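Local coordinates for DNA polymerase III, beta subunit (Thermotoga maritima, PDB 1VPK), which probably tethers DNA polymerases and other proteins to DNA, conferring processivity, by closing around the duplex as a ring-shaped head-to-tail homodimer, at residues L20-K25 with T99-E104; K152-A157 with L205-M210; F170-K175 with R179-D184. All coordinates share one frame; numbering follows the deposited sequence.

Interaction 1: residues L20-K25 with T99-E104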
loop_
_atom_site.group_PDB
_atom_site.type_symbol
_atom_site.label_atom_id
_atom_site.label_comp_id
_atom_site.label_asym_id
_atom_site.label_seq_id
_atom_site.Cartn_x
_atom_site.Cartn_y
_atom_site.Cartn_z
ATOM N N LEU A 20 8.007 -25.703 0.557
ATOM C CA LEU A 20 8.961 -24.664 0.941
ATOM C C LEU A 20 10.160 -24.567 -0.030
ATOM O O LEU A 20 10.561 -23.442 -0.435
ATOM C CB LEU A 20 9.404 -24.933 2.386
ATOM C CG LEU A 20 10.272 -23.837 2.976
ATOM C CD1 LEU A 20 9.517 -22.475 3.038
ATOM C CD2 LEU A 20 10.731 -24.279 4.349
ATOM N N GLU A 21 10.699 -25.722 -0.443
ATOM C CA GLU A 21 11.802 -25.765 -1.436
ATOM C C GLU A 21 11.392 -25.217 -2.793
ATOM O O GLU A 21 12.123 -24.420 -3.387
ATOM C CB GLU A 21 12.318 -27.181 -1.598
ATOM C CG GLU A 21 13.392 -27.370 -2.663
ATOM C CD GLU A 21 14.719 -26.651 -2.416
ATOM O OE1 GLU A 21 14.988 -26.117 -1.309
ATOM O OE2 GLU A 21 15.555 -26.699 -3.340
ATOM N N LEU A 22 10.252 -25.687 -3.315
ATOM C CA LEU A 22 9.764 -25.226 -4.573
ATOM C C LEU A 22 9.516 -23.740 -4.533
ATOM O O LEU A 22 9.841 -23.034 -5.490
ATOM C CB LEU A 22 8.452 -25.976 -4.964
ATOM C CG LEU A 22 7.905 -25.700 -6.356
ATOM C CD1 LEU A 22 8.895 -26.146 -7.451
ATOM C CD2 LEU A 22 6.522 -26.390 -6.540
ATOM N N LYS A 23 8.834 -23.277 -3.495
ATOM C CA LYS A 23 8.562 -21.852 -3.302
ATOM C C LYS A 23 9.842 -20.989 -3.285
ATOM O O LYS A 23 9.936 -19.947 -3.950
ATOM C CB LYS A 23 7.828 -21.675 -1.980
ATOM C CG LYS A 23 7.261 -20.275 -1.757
ATOM C CD LYS A 23 6.269 -20.268 -0.550
ATOM C CE LYS A 23 6.943 -20.573 0.792
ATOM N NZ LYS A 23 6.005 -20.461 1.990
ATOM N N ASP A 24 10.812 -21.419 -2.482
ATOM C CA ASP A 24 12.125 -20.757 -2.365
ATOM C C ASP A 24 12.853 -20.660 -3.720
ATOM O O ASP A 24 13.335 -19.593 -4.105
ATOM C CB ASP A 24 12.977 -21.501 -1.326
ATOM C CG ASP A 24 12.425 -21.367 0.095
ATOM O OD1 ASP A 24 11.288 -20.846 0.268
ATOM O OD2 ASP A 24 13.134 -21.788 1.044
ATOM N N LYS A 25 12.917 -21.756 -4.470
ATOM C CA LYS A 25 13.622 -21.729 -5.774
ATOM C C LYS A 25 12.918 -20.926 -6.880
ATOM O O LYS A 25 13.575 -20.246 -7.687
ATOM C CB LYS A 25 13.952 -23.168 -6.239
ATOM C CG LYS A 25 14.869 -23.891 -5.236
ATOM C CD LYS A 25 16.319 -23.318 -5.346
ATOM C CE LYS A 25 17.247 -23.666 -4.186
ATOM N NZ LYS A 25 17.447 -25.063 -3.807
ATOM N N THR A 99 4.569 -31.124 -2.234
ATOM C CA THR A 99 4.026 -30.818 -3.543
ATOM C C THR A 99 4.500 -31.875 -4.524
ATOM O O THR A 99 5.653 -32.317 -4.458
ATOM C CB THR A 99 4.451 -29.439 -4.058
ATOM O OG1 THR A 99 3.831 -28.405 -3.271
ATOM C CG2 THR A 99 4.011 -29.259 -5.500
ATOM N N GLU A 100 3.576 -32.326 -5.378
ATOM C CA GLU A 100 3.848 -33.330 -6.395
ATOM C C GLU A 100 3.641 -32.673 -7.791
ATOM O O GLU A 100 2.628 -32.010 -8.021
ATOM C CB GLU A 100 2.936 -34.553 -6.184
ATOM C CG GLU A 100 3.484 -35.511 -5.142
ATOM C CD GLU A 100 2.617 -36.770 -4.912
ATOM O OE1 GLU A 100 1.377 -36.738 -5.193
ATOM O OE2 GLU A 100 3.190 -37.792 -4.409
ATOM N N LEU A 101 4.618 -32.838 -8.676
ATOM C CA LEU A 101 4.566 -32.323 -10.038
ATOM C C LEU A 101 4.559 -33.478 -11.031
ATOM O O LEU A 101 5.254 -34.487 -10.862
ATOM C CB LEU A 101 5.779 -31.492 -10.389
ATOM C CG LEU A 101 6.256 -30.388 -9.485
ATOM C CD1 LEU A 101 7.542 -29.873 -10.118
ATOM C CD2 LEU A 101 5.190 -29.320 -9.414
ATOM N N SER A 102 3.752 -33.332 -12.072
ATOM C CA SER A 102 3.714 -34.354 -13.103
ATOM C C SER A 102 3.160 -33.713 -14.345
ATOM O O SER A 102 2.780 -32.555 -14.319
ATOM C CB SER A 102 2.874 -35.569 -12.673
ATOM O OG SER A 102 1.533 -35.225 -12.349
ATOM N N LEU A 103 3.125 -34.478 -15.419
ATOM C CA LEU A 103 2.539 -34.048 -16.682
ATOM C C LEU A 103 1.283 -34.884 -17.008
ATOM O O LEU A 103 1.229 -36.090 -16.740
ATOM C CB LEU A 103 3.573 -34.114 -17.812
ATOM C CG LEU A 103 4.788 -33.204 -17.579
ATOM C CD1 LEU A 103 5.935 -33.620 -18.461
ATOM C CD2 LEU A 103 4.524 -31.722 -17.828
ATOM N N GLU A 104 0.253 -34.217 -17.510
ATOM C CA GLU A 104 -0.960 -34.888 -18.002
ATOM C C GLU A 104 -1.262 -34.103 -19.251
ATOM O O GLU A 104 -1.428 -32.899 -19.183
ATOM C CB GLU A 104 -2.112 -34.826 -16.970
ATOM C CG GLU A 104 -3.539 -35.236 -17.493
ATOM C CD GLU A 104 -4.595 -35.371 -16.350
ATOM O OE1 GLU A 104 -4.192 -35.492 -15.151
ATOM O OE2 GLU A 104 -5.817 -35.368 -16.662
#

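Interaction 2: residues K152-A157 with L205-M210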
loop_
_atom_site.group_PDB
_atom_site.type_symbol
_atom_site.label_atom_id
_atom_site.label_comp_id
_atom_site.label_asym_id
_atom_site.label_seq_id
_atom_site.Cartn_x
_atom_site.Cartn_y
_atom_site.Cartn_z
ATOM N N LYS A 152 22.097 -0.399 0.965
ATOM C CA LYS A 152 22.517 0.950 1.325
ATOM C C LYS A 152 22.801 1.817 0.109
ATOM O O LYS A 152 22.856 3.025 0.244
ATOM C CB LYS A 152 23.690 0.901 2.336
ATOM C CG LYS A 152 23.170 0.742 3.740
ATOM C CD LYS A 152 24.229 0.608 4.782
ATOM C CE LYS A 152 23.561 0.325 6.160
ATOM N NZ LYS A 152 24.427 0.667 7.357
ATOM N N VAL A 153 22.907 1.233 -1.087
ATOM C CA VAL A 153 23.184 2.027 -2.280
ATOM C C VAL A 153 22.152 1.979 -3.401
ATOM O O VAL A 153 22.054 2.941 -4.139
ATOM C CB VAL A 153 24.572 1.683 -2.936
ATOM C CG1 VAL A 153 25.731 1.752 -1.862
ATOM C CG2 VAL A 153 24.538 0.355 -3.632
ATOM N N ILE A 154 21.430 0.853 -3.549
ATOM C CA ILE A 154 20.681 0.586 -4.782
ATOM C C ILE A 154 19.594 1.615 -5.081
ATOM O O ILE A 154 19.310 1.885 -6.225
ATOM C CB ILE A 154 20.100 -0.874 -4.818
ATOM C CG1 ILE A 154 19.735 -1.262 -6.260
ATOM C CG2 ILE A 154 18.946 -1.044 -3.799
ATOM C CD1 ILE A 154 19.523 -2.744 -6.425
ATOM N N PHE A 155 19.024 2.211 -4.052
ATOM C CA PHE A 155 18.032 3.278 -4.221
ATOM C C PHE A 155 18.479 4.515 -4.998
ATOM O O PHE A 155 17.647 5.274 -5.473
ATOM C CB PHE A 155 17.496 3.760 -2.880
ATOM C CG PHE A 155 18.442 4.693 -2.143
ATOM C CD1 PHE A 155 19.427 4.184 -1.291
ATOM C CD2 PHE A 155 18.303 6.064 -2.251
ATOM C CE1 PHE A 155 20.251 5.027 -0.617
ATOM C CE2 PHE A 155 19.144 6.926 -1.579
ATOM C CZ PHE A 155 20.119 6.394 -0.754
ATOM N N ALA A 156 19.792 4.757 -5.069
ATOM C CA ALA A 156 20.291 5.965 -5.697
ATOM C C ALA A 156 20.544 5.752 -7.219
ATOM O O ALA A 156 20.786 6.727 -7.941
ATOM C CB ALA A 156 21.543 6.427 -4.986
ATOM N N ALA A 157 20.440 4.509 -7.707
ATOM C CA ALA A 157 20.599 4.237 -9.136
ATOM C C ALA A 157 19.521 4.891 -9.959
ATOM O O ALA A 157 18.368 4.933 -9.548
ATOM C CB ALA A 157 20.579 2.753 -9.402
ATOM N N LEU A 205 26.995 -3.489 -13.068
ATOM C CA LEU A 205 25.855 -4.370 -13.283
ATOM C C LEU A 205 24.592 -3.514 -13.320
ATOM O O LEU A 205 24.462 -2.523 -12.556
ATOM C CB LEU A 205 25.772 -5.430 -12.180
ATOM C CG LEU A 205 26.945 -6.423 -12.041
ATOM C CD1 LEU A 205 26.695 -7.326 -10.859
ATOM C CD2 LEU A 205 27.214 -7.245 -13.332
ATOM N N SER A 206 23.678 -3.883 -14.211
ATOM C CA SER A 206 22.419 -3.158 -14.449
ATOM C C SER A 206 21.549 -3.194 -13.205
ATOM O O SER A 206 21.716 -4.066 -12.330
ATOM C CB SER A 206 21.626 -3.744 -15.639
ATOM O OG SER A 206 20.917 -4.954 -15.278
ATOM N N LEU A 207 20.600 -2.265 -13.127
ATOM C CA LEU A 207 19.699 -2.240 -11.999
ATOM C C LEU A 207 18.860 -3.514 -11.944
ATOM O O LEU A 207 18.688 -4.079 -10.860
ATOM C CB LEU A 207 18.810 -1.005 -12.058
ATOM C CG LEU A 207 17.833 -0.778 -10.896
ATOM C CD1 LEU A 207 18.526 -0.829 -9.555
ATOM C CD2 LEU A 207 17.175 0.540 -11.119
ATOM N N LYS A 208 18.392 -3.992 -13.101
ATOM C CA LYS A 208 17.647 -5.248 -13.154
ATOM C C LYS A 208 18.491 -6.443 -12.630
ATOM O O LYS A 208 17.994 -7.262 -11.869
ATOM C CB LYS A 208 17.065 -5.524 -14.544
ATOM C CG LYS A 208 16.300 -6.864 -14.560
ATOM C CD LYS A 208 14.945 -6.876 -15.180
ATOM C CE LYS A 208 14.409 -8.328 -15.268
ATOM N NZ LYS A 208 13.920 -8.636 -16.588
ATOM N N SER A 209 19.774 -6.489 -12.983
ATOM C CA SER A 209 20.658 -7.538 -12.515
ATOM C C SER A 209 20.815 -7.464 -10.997
ATOM O O SER A 209 20.741 -8.466 -10.310
ATOM C CB SER A 209 22.023 -7.454 -13.189
ATOM O OG SER A 209 21.986 -7.896 -14.526
ATOM N N MET A 210 20.970 -6.248 -10.496
ATOM C CA MET A 210 21.137 -5.976 -9.071
ATOM C C MET A 210 19.965 -6.294 -8.176
ATOM O O MET A 210 20.166 -6.730 -7.041
ATOM C CB MET A 210 21.582 -4.515 -8.892
ATOM C CG MET A 210 23.002 -4.288 -9.390
ATOM S SD MET A 210 24.240 -5.295 -8.563
ATOM C CE MET A 210 24.159 -4.787 -6.828
#

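Interaction 3: residues F170-K175 with R179-D184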
loop_
_atom_site.group_PDB
_atom_site.type_symbol
_atom_site.label_atom_id
_atom_site.label_comp_id
_atom_site.label_asym_id
_atom_site.label_seq_id
_atom_site.Cartn_x
_atom_site.Cartn_y
_atom_site.Cartn_z
ATOM N N PHE A 170 27.811 0.060 -9.489
ATOM C CA PHE A 170 29.200 -0.090 -9.878
ATOM C C PHE A 170 29.938 -0.783 -8.749
ATOM O O PHE A 170 29.837 -0.384 -7.580
ATOM C CB PHE A 170 29.788 1.303 -10.207
ATOM C CG PHE A 170 31.146 1.257 -10.879
ATOM C CD1 PHE A 170 31.320 0.623 -12.104
ATOM C CD2 PHE A 170 32.244 1.886 -10.293
ATOM C CE1 PHE A 170 32.564 0.591 -12.705
ATOM C CE2 PHE A 170 33.503 1.844 -10.904
ATOM C CZ PHE A 170 33.650 1.208 -12.101
ATOM N N TRP A 171 30.694 -1.815 -9.101
ATOM C CA TRP A 171 31.471 -2.579 -8.146
ATOM C C TRP A 171 32.940 -2.266 -8.353
ATOM O O TRP A 171 33.423 -2.386 -9.468
ATOM C CB TRP A 171 31.268 -4.083 -8.357
ATOM C CG TRP A 171 29.880 -4.597 -8.168
ATOM C CD1 TRP A 171 28.742 -4.128 -8.747
ATOM C CD2 TRP A 171 29.498 -5.753 -7.406
ATOM N NE1 TRP A 171 27.651 -4.888 -8.339
ATOM C CE2 TRP A 171 28.098 -5.888 -7.513
ATOM C CE3 TRP A 171 30.206 -6.678 -6.628
ATOM C CZ2 TRP A 171 27.396 -6.930 -6.885
ATOM C CZ3 TRP A 171 29.505 -7.667 -5.963
ATOM C CH2 TRP A 171 28.114 -7.800 -6.117
ATOM N N GLU A 172 33.652 -1.918 -7.267
ATOM C CA GLU A 172 35.095 -1.759 -7.282
ATOM C C GLU A 172 35.745 -2.653 -6.260
ATOM O O GLU A 172 35.484 -2.537 -5.039
ATOM C CB GLU A 172 35.496 -0.334 -6.945
ATOM C CG GLU A 172 35.119 0.671 -7.993
ATOM C CD GLU A 172 35.480 2.076 -7.531
ATOM O OE1 GLU A 172 36.598 2.284 -7.054
ATOM O OE2 GLU A 172 34.621 2.956 -7.604
ATOM N N LEU A 173 36.584 -3.554 -6.749
ATOM C CA LEU A 173 37.377 -4.418 -5.877
ATOM C C LEU A 173 38.845 -3.985 -5.808
ATOM O O LEU A 173 39.504 -3.724 -6.827
ATOM C CB LEU A 173 37.356 -5.906 -6.320
ATOM C CG LEU A 173 36.158 -6.808 -6.109
ATOM C CD1 LEU A 173 35.861 -6.952 -4.614
ATOM C CD2 LEU A 173 34.941 -6.287 -6.863
ATOM N N HIS A 174 39.343 -3.954 -4.575
ATOM C CA HIS A 174 40.760 -3.897 -4.298
ATOM C C HIS A 174 41.115 -5.016 -3.328
ATOM O O HIS A 174 40.231 -5.772 -2.869
ATOM C CB HIS A 174 41.119 -2.547 -3.707
ATOM C CG HIS A 174 40.883 -1.415 -4.648
ATOM N ND1 HIS A 174 39.663 -0.790 -4.763
ATOM C CD2 HIS A 174 41.702 -0.815 -5.543
ATOM C CE1 HIS A 174 39.746 0.166 -5.671
ATOM N NE2 HIS A 174 40.966 0.160 -6.168
ATOM N N LYS A 175 42.404 -5.135 -3.045
ATOM C CA LYS A 175 42.912 -6.046 -2.029
ATOM C C LYS A 175 42.031 -5.898 -0.789
ATOM O O LYS A 175 41.852 -4.794 -0.272
ATOM C CB LYS A 175 44.386 -5.705 -1.694
ATOM C CG LYS A 175 45.125 -6.670 -0.752
ATOM C CD LYS A 175 44.986 -8.120 -1.196
ATOM C CE LYS A 175 46.244 -8.980 -0.946
ATOM N NZ LYS A 175 46.179 -10.261 -1.768
ATOM N N ARG A 179 33.772 -1.913 -2.752
ATOM C CA ARG A 179 32.981 -0.705 -2.740
ATOM C C ARG A 179 31.922 -0.840 -3.795
ATOM O O ARG A 179 32.194 -1.265 -4.901
ATOM C CB ARG A 179 33.855 0.506 -3.065
ATOM C CG ARG A 179 33.114 1.835 -3.195
ATOM C CD ARG A 179 34.055 3.004 -3.604
ATOM N NE ARG A 179 35.034 3.373 -2.590
ATOM C CZ ARG A 179 35.814 4.466 -2.677
ATOM N NH1 ARG A 179 35.705 5.292 -3.704
ATOM N NH2 ARG A 179 36.664 4.746 -1.734
ATOM N N LEU A 180 30.713 -0.434 -3.426
ATOM C CA LEU A 180 29.612 -0.324 -4.310
ATOM C C LEU A 180 29.190 1.122 -4.427
ATOM O O LEU A 180 29.161 1.833 -3.429
ATOM C CB LEU A 180 28.437 -1.119 -3.755
ATOM C CG LEU A 180 28.588 -2.622 -3.588
ATOM C CD1 LEU A 180 27.217 -3.211 -3.139
ATOM C CD2 LEU A 180 29.082 -3.262 -4.900
ATOM N N VAL A 181 28.841 1.539 -5.640
ATOM C CA VAL A 181 28.443 2.918 -5.904
ATOM C C VAL A 181 27.239 2.947 -6.818
ATOM O O VAL A 181 27.166 2.201 -7.766
ATOM C CB VAL A 181 29.570 3.738 -6.584
ATOM C CG1 VAL A 181 29.262 5.262 -6.516
ATOM C CG2 VAL A 181 30.880 3.497 -5.902
ATOM N N ALA A 182 26.306 3.835 -6.530
ATOM C CA ALA A 182 25.170 4.040 -7.408
ATOM C C ALA A 182 24.836 5.502 -7.423
ATOM O O ALA A 182 24.991 6.193 -6.395
ATOM C CB ALA A 182 23.938 3.207 -6.930
ATOM N N SER A 183 24.365 5.978 -8.574
ATOM C CA SER A 183 24.017 7.380 -8.745
ATOM C C SER A 183 23.004 7.540 -9.863
ATOM O O SER A 183 22.928 6.688 -10.749
ATOM C CB SER A 183 25.259 8.190 -9.123
ATOM O OG SER A 183 24.900 9.534 -9.383
ATOM N N ASP A 184 22.261 8.645 -9.823
ATOM C CA ASP A 184 21.329 8.983 -10.854
ATOM C C ASP A 184 21.600 10.359 -11.430
ATOM O O ASP A 184 20.739 10.937 -12.122
ATOM C CB ASP A 184 19.897 8.878 -10.334
ATOM C CG ASP A 184 19.547 9.928 -9.277
ATOM O OD1 ASP A 184 20.386 10.803 -8.891
ATOM O OD2 ASP A 184 18.393 9.844 -8.821
#

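Interaction 1: residues L20-K25 with T99-E104
The CD2 methyl of L22 meets the CG2 methyl of T99 at 4.0 Å and lies 4.3 Å from CD2 of L101, the residue two places along the strand on the same face of the sheet. This packing is apolar throughout, and L22 carries the whole helical side of it. The L22 and T99 side chains cross at about a right angle, and CD2 is the branch of L22 that touches both T99 and L101. With CG of L22 anti to the backbone N (chi1 -173°), the side chain reaches out from the helix toward the sheet. I56 and F54 of strand 53-59, in the other sheet, touch L22 and L101 respectively, which puts the leucine pair in an apolar layer between helix and sheets.

Polar groups are used elsewhere. OG1 of T99, anti to its carbonyl carbon, bonds to OG1 of T19, leaving CG2 to face L22. K25 NZ pairs with E21 and with D240 on a part of the helix that does not touch the strand.

Strand 98-104 is hydrogen-bonded to strand 13-18, which runs almost directly into helix 19-29, so the helix packs across the sheet that its own preceding strand joins. Helices laid on antiparallel sheets in this way are characteristic of the domains of DNA polymerase processivity rings.

Interaction 2: residues K152-A157 with L205-M210
I154 and L207 make the closest touch, with CG1 of I154 3.5 Å from CD1 of L207. The end of the same isoleucine chain goes on to M210, its CD1 lying 3.7 Å from M210 CB, so I154 spans two residues, L207 and M210, one turn apart on helix 207-218. CB of A157 approaches the L207 CD1 methyl too, at 4.1 Å, and that single methyl therefore sits against both I154 and A157. Two extended torsions, chi1 -162° and chi2 165°, stretch I154 far enough to meet M210.

Behind this first shell, local backbone bonds set the positions. A157 N bonds to I154 O at 3.2 Å, a turn that brings both residues to the same side. Across from them, S206 is the N-cap of helix 207-218: its OG accepts from S209 N at 3.0 Å with an N-H...O angle of 158°, and its O takes the M210 N-H. The first turn, which bears L207 and M210, is thereby fixed at its start, and E62 holds S206 OG from outside.

Further out, V169 and W171 of strand 168-174 touch M210, while V153 packs on V169 and on A189 and A191 of strand 187-194. The contact thus joins the turn that follows helix 143-153 to the first turn of helix 207-218, above the sheet that contains strands 201-206, 168-174 and 187-194.

Interaction 3: residues F170-K175 with R179-D184
W171 and L180 lie side by side on one face of the sheet, and the CD2 methyl of L180 sits over the indole. Both CG atoms are anti to their own carbonyl carbons (chi1 -62° and -63°), which lets the two side chains run the same way. This is a CH-pi contact: L180 CD2 is 3.6 Å from the centroid of the five-membered ring of W171. F203 of the next strand also stacks with the tryptophan.

On the other face E172 and R179 run alongside each other, but their charged ends do not form a salt bridge. OE1 of E172 stands 4.6 Å from R179 NH1, well out of the guanidinium plane. Both side chains instead share Y255, whose OH bonds to E172 OE2 and R179 NH1, while R179 NE pairs with E192. V181 adds its CG2 4.1 Å from E172 OE2.

Beneath the side chains, F170 N to V181 O (2.8 Å) and E172 N to R179 O (2.9 Å) are nearly straight bonds, each returned by the partner residue. W171-L180 is the non-hydrogen-bonded pair between these two hydrogen-bonded ones, the alternation of an antiparallel pair, here strands 168-174 and 177-183 of a beta hairpin in the central domain.

From the N terminus, interaction 1 comes first, linking helix 19-29 to strand 98-104 and closing a long loop within the N-terminal domain before the chain enters the central domain. There 152-157 opens interaction 2, which is completed only at 205-210; the hairpin of interaction 3 forms and closes in between, so the shorter loop nests within the longer one. Nothing crosses. Interactions 2 and 3 touch: W171 meets L205, and CB of D184 and of A182 pack on the carbonyls of A156 and V153, seating 152-157 and 205-210 on the sheet that holds the hairpin. Interaction 1 stands apart, its centre about 31 Å from that of interaction 2 and about 38 Å from that of interaction 3.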